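Local structure of putative signal transduction protein with CBS domains (Kribbella flavida, 4NOC) at residues Val16-Ala22 with Val89-Leu95; Arg122-Val126 with Ala137-Ser141; Met4-Met9 with His107-Val111. The protein is of unknown function but, as a protein built from a pair of CBS domains, probably acts in signalling by sensing a small ligand. Residues are numbered along the deposited sequence.

Interaction 1: residues Val16-Ala22 with Val89-Leu95; sequences VGLDSDA and VTVRKLL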
loop_
_atom_site.group_PDB
_atom_site.type_symbol
_atom_site.label_atom_id
_atom_site.label_comp_id
_atom_site.label_asym_id
_atom_site.label_seq_id
_atom_site.Cartn_x
_atom_site.Cartn_y
_atom_site.Cartn_z
ATOM N N VAL A 16 12.137 11.233 2.499
ATOM C CA VAL A 16 13.310 11.210 3.379
ATOM C C VAL A 16 14.566 10.829 2.603
ATOM O O VAL A 16 14.485 10.114 1.592
ATOM C CB VAL A 16 13.167 10.209 4.561
ATOM C CG1 VAL A 16 12.079 10.648 5.538
ATOM C CG2 VAL A 16 12.922 8.789 4.039
ATOM N N GLY A 17 15.721 11.299 3.077
ATOM C CA GLY A 17 16.988 10.978 2.446
ATOM C C GLY A 17 17.485 9.582 2.789
ATOM O O GLY A 17 17.276 9.073 3.894
ATOM N N LEU A 18 18.134 8.957 1.819
ATOM C CA LEU A 18 18.783 7.662 1.989
ATOM C C LEU A 18 19.735 7.631 3.200
ATOM O O LEU A 18 19.811 6.634 3.929
ATOM C CB LEU A 18 19.545 7.361 0.704
ATOM C CG LEU A 18 19.867 5.940 0.266
ATOM C CD1 LEU A 18 18.713 5.018 0.520
ATOM C CD2 LEU A 18 20.215 5.948 -1.217
ATOM N N ASP A 19 20.456 8.721 3.429
ATOM C CA ASP A 19 21.378 8.761 4.557
ATOM C C ASP A 19 20.782 9.385 5.825
ATOM O O ASP A 19 21.484 9.598 6.800
ATOM C CB ASP A 19 22.672 9.471 4.160
ATOM C CG ASP A 19 23.278 8.894 2.892
ATOM O OD1 ASP A 19 23.230 7.652 2.728
ATOM O OD2 ASP A 19 23.784 9.684 2.057
ATOM N N SER A 20 19.487 9.663 5.819
ATOM C CA SER A 20 18.860 10.242 7.002
ATOM C C SER A 20 18.550 9.193 8.091
ATOM O O SER A 20 18.572 7.981 7.848
ATOM C CB SER A 20 17.616 11.062 6.627
ATOM O OG SER A 20 16.589 10.221 6.161
ATOM N N ASP A 21 18.288 9.679 9.293
ATOM C CA ASP A 21 18.159 8.838 10.472
ATOM C C ASP A 21 16.973 7.857 10.409
ATOM O O ASP A 21 15.841 8.251 10.153
ATOM C CB ASP A 21 18.055 9.734 11.708
ATOM C CG ASP A 21 17.824 8.951 12.981
ATOM O OD1 ASP A 21 18.803 8.399 13.528
ATOM O OD2 ASP A 21 16.659 8.899 13.441
ATOM N N ALA A 22 17.244 6.577 10.655
ATOM C CA ALA A 22 16.194 5.554 10.639
ATOM C C ALA A 22 15.070 5.835 11.637
ATOM O O ALA A 22 13.893 5.753 11.276
ATOM C CB ALA A 22 16.781 4.158 10.885
ATOM N N VAL A 89 21.552 3.959 12.674
ATOM C CA VAL A 89 21.064 3.306 11.471
ATOM C C VAL A 89 20.385 4.332 10.564
ATOM O O VAL A 89 19.697 5.229 11.048
ATOM C CB VAL A 89 20.067 2.178 11.845
ATOM C CG1 VAL A 89 19.398 1.576 10.613
ATOM C CG2 VAL A 89 20.770 1.104 12.678
ATOM N N THR A 90 20.571 4.185 9.252
ATOM C CA THR A 90 20.001 5.104 8.283
ATOM C C THR A 90 18.932 4.415 7.469
ATOM O O THR A 90 18.851 3.183 7.452
ATOM C CB THR A 90 21.069 5.610 7.310
ATOM O OG1 THR A 90 21.499 4.531 6.477
ATOM C CG2 THR A 90 22.262 6.142 8.084
ATOM N N VAL A 91 18.127 5.225 6.794
ATOM C CA VAL A 91 17.059 4.749 5.933
ATOM C C VAL A 91 17.559 3.720 4.950
ATOM O O VAL A 91 16.878 2.736 4.680
ATOM C CB VAL A 91 16.406 5.911 5.184
ATOM C CG1 VAL A 91 15.456 5.391 4.140
ATOM C CG2 VAL A 91 15.652 6.815 6.180
ATOM N N ARG A 92 18.780 3.926 4.463
ATOM C CA ARG A 92 19.396 3.015 3.517
ATOM C C ARG A 92 19.403 1.573 4.037
ATOM O O ARG A 92 19.158 0.638 3.279
ATOM C CB ARG A 92 20.828 3.475 3.217
ATOM C CG ARG A 92 21.564 2.576 2.240
ATOM C CD ARG A 92 23.056 2.886 2.194
ATOM N NE ARG A 92 23.302 4.308 1.988
ATOM C CZ ARG A 92 23.448 4.876 0.795
ATOM N NH1 ARG A 92 23.669 6.181 0.703
ATOM N NH2 ARG A 92 23.375 4.142 -0.314
ATOM N N LYS A 93 19.692 1.401 5.328
ATOM C CA LYS A 93 19.788 0.072 5.935
ATOM C C LYS A 93 18.417 -0.561 6.176
ATOM O O LYS A 93 18.296 -1.781 6.282
ATOM C CB LYS A 93 20.582 0.127 7.246
ATOM C CG LYS A 93 22.067 -0.139 7.101
ATOM N N LEU A 94 17.386 0.273 6.263
ATOM C CA LEU A 94 16.019 -0.211 6.429
ATOM C C LEU A 94 15.484 -0.840 5.141
ATOM O O LEU A 94 14.588 -1.680 5.176
ATOM C CB LEU A 94 15.092 0.942 6.839
ATOM C CG LEU A 94 15.384 1.621 8.174
ATOM C CD1 LEU A 94 14.397 2.746 8.413
ATOM C CD2 LEU A 94 15.274 0.606 9.269
ATOM N N LEU A 95 16.019 -0.420 4.001
ATOM C CA LEU A 95 15.513 -0.906 2.726
ATOM C C LEU A 95 15.826 -2.394 2.554
ATOM O O LEU A 95 16.736 -2.910 3.184
ATOM C CB LEU A 95 16.083 -0.086 1.572
ATOM C CG LEU A 95 15.650 1.378 1.475
ATOM C CD1 LEU A 95 16.376 2.057 0.311
ATOM C CD2 LEU A 95 14.134 1.492 1.303
#

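Interaction 2: residues Arg122-Val126 with Ala137-Ser141; sequences RCPLV and AITAS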
loop_
_atom_site.group_PDB
_atom_site.type_symbol
_atom_site.label_atom_id
_atom_site.label_comp_id
_atom_site.label_asym_id
_atom_site.label_seq_id
_atom_site.Cartn_x
_atom_site.Cartn_y
_atom_site.Cartn_z
ATOM N N ARG A 122 1.184 -2.194 -12.289
ATOM C CA ARG A 122 0.468 -2.556 -11.056
ATOM C C ARG A 122 1.201 -2.045 -9.819
ATOM O O ARG A 122 1.338 -2.773 -8.833
ATOM C CB ARG A 122 0.270 -4.077 -10.937
ATOM C CG ARG A 122 -1.089 -4.566 -11.402
ATOM C CD ARG A 122 -1.428 -5.962 -10.864
ATOM N NE ARG A 122 -0.579 -7.007 -11.434
ATOM C CZ ARG A 122 -1.000 -8.225 -11.773
ATOM N NH1 ARG A 122 -0.141 -9.099 -12.284
ATOM N NH2 ARG A 122 -2.272 -8.574 -11.607
ATOM N N CYS A 123 1.694 -0.810 -9.875
ATOM C CA CYS A 123 2.461 -0.264 -8.751
ATOM C C CYS A 123 1.522 0.483 -7.815
ATOM O O CYS A 123 0.504 1.024 -8.259
ATOM C CB CYS A 123 3.585 0.653 -9.242
ATOM S SG CYS A 123 3.025 1.797 -10.481
ATOM N N PRO A 124 1.835 0.470 -6.511
ATOM C CA PRO A 124 1.002 1.117 -5.485
ATOM C C PRO A 124 1.017 2.634 -5.624
ATOM O O PRO A 124 -0.005 3.251 -5.359
ATOM C CB PRO A 124 1.654 0.689 -4.164
ATOM C CG PRO A 124 3.043 0.205 -4.544
ATOM C CD PRO A 124 2.920 -0.344 -5.928
ATOM N N LEU A 125 2.141 3.215 -6.049
ATOM C CA LEU A 125 2.226 4.652 -6.347
ATOM C C LEU A 125 3.318 4.968 -7.375
ATOM O O LEU A 125 4.186 4.135 -7.658
ATOM C CB LEU A 125 2.415 5.500 -5.064
ATOM C CG LEU A 125 3.709 5.498 -4.234
ATOM C CD1 LEU A 125 4.268 4.114 -4.064
ATOM C CD2 LEU A 125 4.774 6.388 -4.832
ATOM N N VAL A 126 3.253 6.166 -7.949
ATOM C CA VAL A 126 4.340 6.679 -8.777
ATOM C C VAL A 126 4.690 8.070 -8.256
ATOM O O VAL A 126 3.809 8.787 -7.756
ATOM C CB VAL A 126 3.971 6.779 -10.287
ATOM C CG1 VAL A 126 3.715 5.393 -10.872
ATOM C CG2 VAL A 126 2.742 7.696 -10.500
ATOM N N ALA A 137 3.277 12.721 -5.362
ATOM C CA ALA A 137 3.072 11.336 -5.783
ATOM C C ALA A 137 1.620 11.086 -6.174
ATOM O O ALA A 137 0.728 11.871 -5.827
ATOM C CB ALA A 137 3.494 10.377 -4.684
ATOM N N ILE A 138 1.396 10.004 -6.914
ATOM C CA ILE A 138 0.056 9.578 -7.292
ATOM C C ILE A 138 -0.099 8.116 -6.889
ATOM O O ILE A 138 0.541 7.232 -7.476
ATOM C CB ILE A 138 -0.163 9.682 -8.805
ATOM C CG1 ILE A 138 0.101 11.097 -9.293
ATOM C CG2 ILE A 138 -1.588 9.267 -9.185
ATOM C CD1 ILE A 138 0.202 11.190 -10.788
ATOM N N THR A 139 -0.936 7.857 -5.886
ATOM C CA THR A 139 -1.168 6.487 -5.449
ATOM C C THR A 139 -2.206 5.831 -6.350
ATOM O O THR A 139 -2.915 6.512 -7.088
ATOM C CB THR A 139 -1.737 6.436 -4.046
ATOM O OG1 THR A 139 -2.999 7.120 -4.045
ATOM C CG2 THR A 139 -0.786 7.108 -3.059
ATOM N N ALA A 140 -2.300 4.512 -6.255
ATOM C CA ALA A 140 -3.314 3.761 -6.967
ATOM C C ALA A 140 -4.720 4.296 -6.618
ATOM O O ALA A 140 -5.537 4.484 -7.508
ATOM C CB ALA A 140 -3.187 2.245 -6.649
ATOM N N SER A 141 -4.998 4.568 -5.340
ATOM C CA SER A 141 -6.349 5.025 -4.973
ATOM C C SER A 141 -6.618 6.455 -5.466
ATOM O O SER A 141 -7.748 6.817 -5.784
ATOM C CB SER A 141 -6.629 4.873 -3.464
ATOM O OG SER A 141 -5.929 5.822 -2.677
#

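Interaction 3: residues Met4-Met9 with His107-Val111; sequences MHGEQM and HDDTV. With SO4 (sulfate ion), chain E.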
loop_
_atom_site.group_PDB
_atom_site.type_symbol
_atom_site.label_atom_id
_atom_site.label_comp_id
_atom_site.label_asym_id
_atom_site.label_seq_id
_atom_site.Cartn_x
_atom_site.Cartn_y
_atom_site.Cartn_z
HETATM N N MSE A 4 -6.420 16.890 -16.982
HETATM C CA MSE A 4 -5.293 17.301 -16.160
HETATM C C MSE A 4 -4.019 16.524 -16.484
HETATM O O MSE A 4 -4.046 15.567 -17.257
HETATM C CB MSE A 4 -5.634 17.169 -14.679
HETATM C CG MSE A 4 -6.011 15.780 -14.213
HETATM SE SE MSE A 4 -6.861 15.885 -12.463
HETATM C CE MSE A 4 -8.676 15.366 -12.973
ATOM N N HIS A 5 -2.902 16.949 -15.905
ATOM C CA HIS A 5 -1.648 16.239 -16.102
ATOM C C HIS A 5 -1.116 15.686 -14.792
ATOM O O HIS A 5 -1.693 15.937 -13.738
ATOM C CB HIS A 5 -0.621 17.140 -16.783
ATOM C CG HIS A 5 -0.954 17.454 -18.206
ATOM N ND1 HIS A 5 -0.568 18.624 -18.826
ATOM C CD2 HIS A 5 -1.641 16.747 -19.132
ATOM C CE1 HIS A 5 -1.001 18.621 -20.071
ATOM N NE2 HIS A 5 -1.657 17.497 -20.289
ATOM N N GLY A 6 -0.030 14.914 -14.861
ATOM C CA GLY A 6 0.579 14.326 -13.673
ATOM C C GLY A 6 0.797 15.349 -12.569
ATOM O O GLY A 6 0.592 15.059 -11.391
ATOM N N GLU A 7 1.187 16.560 -12.960
ATOM C CA GLU A 7 1.383 17.657 -12.017
ATOM C C GLU A 7 0.143 17.953 -11.171
ATOM O O GLU A 7 0.229 18.071 -9.954
ATOM C CB GLU A 7 1.807 18.920 -12.769
ATOM C CG GLU A 7 2.064 20.111 -11.872
ATOM C CD GLU A 7 2.724 21.263 -12.607
ATOM O OE1 GLU A 7 2.717 21.264 -13.856
ATOM O OE2 GLU A 7 3.250 22.172 -11.931
ATOM N N GLN A 8 -1.008 18.082 -11.814
ATOM C CA GLN A 8 -2.241 18.343 -11.089
ATOM C C GLN A 8 -2.737 17.110 -10.340
ATOM O O GLN A 8 -3.383 17.248 -9.306
ATOM C CB GLN A 8 -3.324 18.825 -12.039
ATOM C CG GLN A 8 -3.052 20.200 -12.656
ATOM C CD GLN A 8 -1.933 20.171 -13.688
ATOM O OE1 GLN A 8 -1.729 19.164 -14.370
ATOM N NE2 GLN A 8 -1.196 21.267 -13.793
HETATM N N MSE A 9 -2.444 15.910 -10.855
HETATM C CA MSE A 9 -2.872 14.667 -10.201
HETATM C C MSE A 9 -2.132 14.410 -8.888
HETATM O O MSE A 9 -2.696 13.861 -7.942
HETATM C CB MSE A 9 -2.665 13.463 -11.131
HETATM C CG MSE A 9 -3.472 13.518 -12.427
HETATM SE SE MSE A 9 -2.863 12.151 -13.657
HETATM C CE MSE A 9 -3.458 10.598 -12.682
ATOM N N HIS A 107 5.789 15.206 -15.320
ATOM C CA HIS A 107 4.722 16.083 -14.853
ATOM C C HIS A 107 3.679 16.373 -15.927
ATOM O O HIS A 107 2.507 16.547 -15.600
ATOM C CB HIS A 107 5.294 17.401 -14.325
ATOM C CG HIS A 107 5.750 18.328 -15.408
ATOM N ND1 HIS A 107 6.947 18.160 -16.075
ATOM C CD2 HIS A 107 5.162 19.420 -15.954
ATOM C CE1 HIS A 107 7.074 19.105 -16.989
ATOM N NE2 HIS A 107 6.006 19.882 -16.937
ATOM N N ASP A 108 4.074 16.422 -17.200
ATOM C CA ASP A 108 3.069 16.687 -18.228
ATOM C C ASP A 108 2.412 15.453 -18.842
ATOM O O ASP A 108 1.698 15.573 -19.844
ATOM C CB ASP A 108 3.578 17.621 -19.320
ATOM C CG ASP A 108 4.933 17.223 -19.841
ATOM O OD1 ASP A 108 5.383 16.094 -19.543
ATOM O OD2 ASP A 108 5.544 18.043 -20.557
ATOM N N ASP A 109 2.633 14.278 -18.251
ATOM C CA ASP A 109 1.892 13.092 -18.668
ATOM C C ASP A 109 0.382 13.319 -18.511
ATOM O O ASP A 109 -0.056 13.981 -17.561
ATOM C CB ASP A 109 2.255 11.900 -17.789
ATOM C CG ASP A 109 3.521 11.220 -18.224
ATOM O OD1 ASP A 109 4.123 11.650 -19.233
ATOM O OD2 ASP A 109 3.892 10.228 -17.564
ATOM N N THR A 110 -0.413 12.726 -19.401
ATOM C CA THR A 110 -1.875 12.792 -19.282
ATOM C C THR A 110 -2.375 11.764 -18.302
ATOM O O THR A 110 -1.635 10.863 -17.891
ATOM C CB THR A 110 -2.568 12.530 -20.617
ATOM O OG1 THR A 110 -2.271 11.193 -21.041
ATOM C CG2 THR A 110 -2.080 13.553 -21.693
ATOM N N VAL A 111 -3.632 11.916 -17.910
ATOM C CA VAL A 111 -4.290 10.964 -17.013
ATOM C C VAL A 111 -4.302 9.562 -17.639
ATOM O O VAL A 111 -4.074 8.571 -16.954
ATOM C CB VAL A 111 -5.748 11.395 -16.732
ATOM C CG1 VAL A 111 -6.422 10.412 -15.821
ATOM C CG2 VAL A 111 -5.771 12.756 -16.099
HETATM S S SO4 E . 9.913 16.484 -16.751
HETATM O O1 SO4 E . 10.157 15.666 -17.934
HETATM O O2 SO4 E . 10.237 17.884 -17.050
HETATM O O3 SO4 E . 8.516 16.339 -16.340
HETATM O O4 SO4 E . 10.786 16.022 -15.677
#

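Interaction 1: residues Val16-Ala22 with Val89-Leu95
Val16, in strand 15-17, turns its CA-to-CB bond toward residues 89-95, and its CG2 lies 4.0 Å from CG2 of Val91. Gly17 then opens a type I turn that ends at Ser20. The Gly17 carbonyl is engaged inside the turn, accepting from Ser20 N at 3.0 Å and from Ser20 OG at 2.6 Å, and its O also lies 3.5 Å from Val91 CB. Leu18 contributes through both backbone and side chain. Its O accepts from Arg92 N (2.9 Å, with a bent angle of 137°), CD1 meets Leu95 CD1 at 3.8 Å, and CD2 lies over one face of the Arg92 guanidinium, 3.8 Å from NH2. Asp19 adds a salt bridge at the edge of that guanidinium, near its plane, with OD1 2.5 Å from Arg92 NH1. At Ser20 the backbone bonds resume: its O takes the Val91 N-H at 3.0 Å and 157°. Asp21, whose backbone is bridged to that of Thr90, instead uses OD2 to cap Glu24 N at the start of helix 22-31. Ala22 completes the sequence, its N donating to Val89 O (2.8 Å, 160°) while its CB touches Val89 CG1 and Leu94 CD1, each at 3.7 Å.

Carbonyls of Leu18 and Ser20 therefore serve the first two amides of the weakly bonded helix 91-94, while Leu94 and Leu95 reach Leu50 of strand 46-51. Such seating of the short helix 91-94 of the second CBS motif on the strand-to-helix loop of the first is consistent with the interlocked tandem CBS pair, or Bateman module.

Interaction 2: residues Arg122-Val126 with Ala137-Ser141
Three backbone hydrogen bonds define this junction. Val126 and Ile138 form an antiparallel hydrogen-bonded pair, with Ile138 N to Val126 O at 2.8 Å and 168°, and Val126 N to Ile138 O at 3.0 Å and 160°. The third, Ala140 N to Pro124 O (2.8 Å, 152°), carries the pairing one step past the strand into the first turn of helix 140-147. Between these bonds Leu125 faces Thr139 as a non-hydrogen-bonded pair, and their CA atoms approach to 4.0 Å against 5.4 Å for Val126 and Ile138. CA-H...O contacts accompany the ladder: Thr139 CA to Pro124 O at 3.4 Å, Leu125 CA to Ile138 O at 3.3 Å and Ala137 CA to Val126 O at 3.3 Å.

Thr139 ends its strand as an N-cap, with OG1 bonded to Arg142 N. This strand-to-helix switch at a threonine recalls the Thr-x-x-Asp motif of many CBS domains that bind nucleotides, although here the last position is Arg142.

Packing follows the two sheet faces. On one, Leu125 CB lies 4.1 Å from Thr139 CG2; on the other, Val126 CG2 lies 3.9 Å from Ile138 CB. The Val126 and Ile138 face is covered by helix 111-121 through Met118, with Val114 also on Ile138, whereas Leu102 touches Leu125 and Phe13 touches Thr139. In the second subunit, Arg33 bonds Ser141 OG and Gln54 bonds Arg122 NH2. Within the sheet, strand 125-130 is the middle strand, parallel to 104-106 and antiparallel to its hairpin partner, the outer strand 133-139.

Interaction 3: residues Met4-Met9 with His107-Val111
Val111, His107 and His5 lose the most surface here, 70, 67 and 61 Å² of the 409 Å² total. Val111, the first residue of helix 111-121, meets two selenomethionines through CG2: Met4 CG at 3.6 Å and Met9 SE at 3.8 Å. His107 works at the other end: its O accepts from Glu7 N (3.0 Å, 151°), while its N and ND1 donate to O3 of a sulfate, at 3.1 and 2.4 Å, the latter very short; the ion probably comes from the crystallisation liquor. His5, the N-cap residue of helix 6-9, presents one ring face to Asp108 O, with CD2 3.6 Å from that oxygen, and its CA is 3.1 Å from Asp109 O. That same Asp109 O accepts from Gly6 N (2.9 Å, 141°), so loop carbonyls receive the helix's first two amides. Met9 continues inward to Val114, Leu143 and Leu146. The N-terminal helix 6-9 thus crosses over to the strand-to-helix loop of the second CBS motif, as expected where paired CBS repeats exchange their leading helices.

Along the chain, interaction 3 opens first and interaction 1 is nested within the loop it closes, whereas interaction 2 follows inside the second CBS domain. Interactions 1 and 3 lie on opposite sides of the chain's centre, their centres 30 Å apart, and make reciprocal crossings: each short helix, 91-94 or 6-9, meets the strand-to-helix loop of the other domain. The centres of interactions 2 and 3 are only 13 Å apart, and they touch where Ile138 CD1 lies 3.7 Å from Met9 CB; the centre of interaction 1 is 22 Å from that of interaction 2. The two three-stranded sheets are thereby tied into one module, with the open end of the hairpin, where helix 140-147 begins, facing the second subunit.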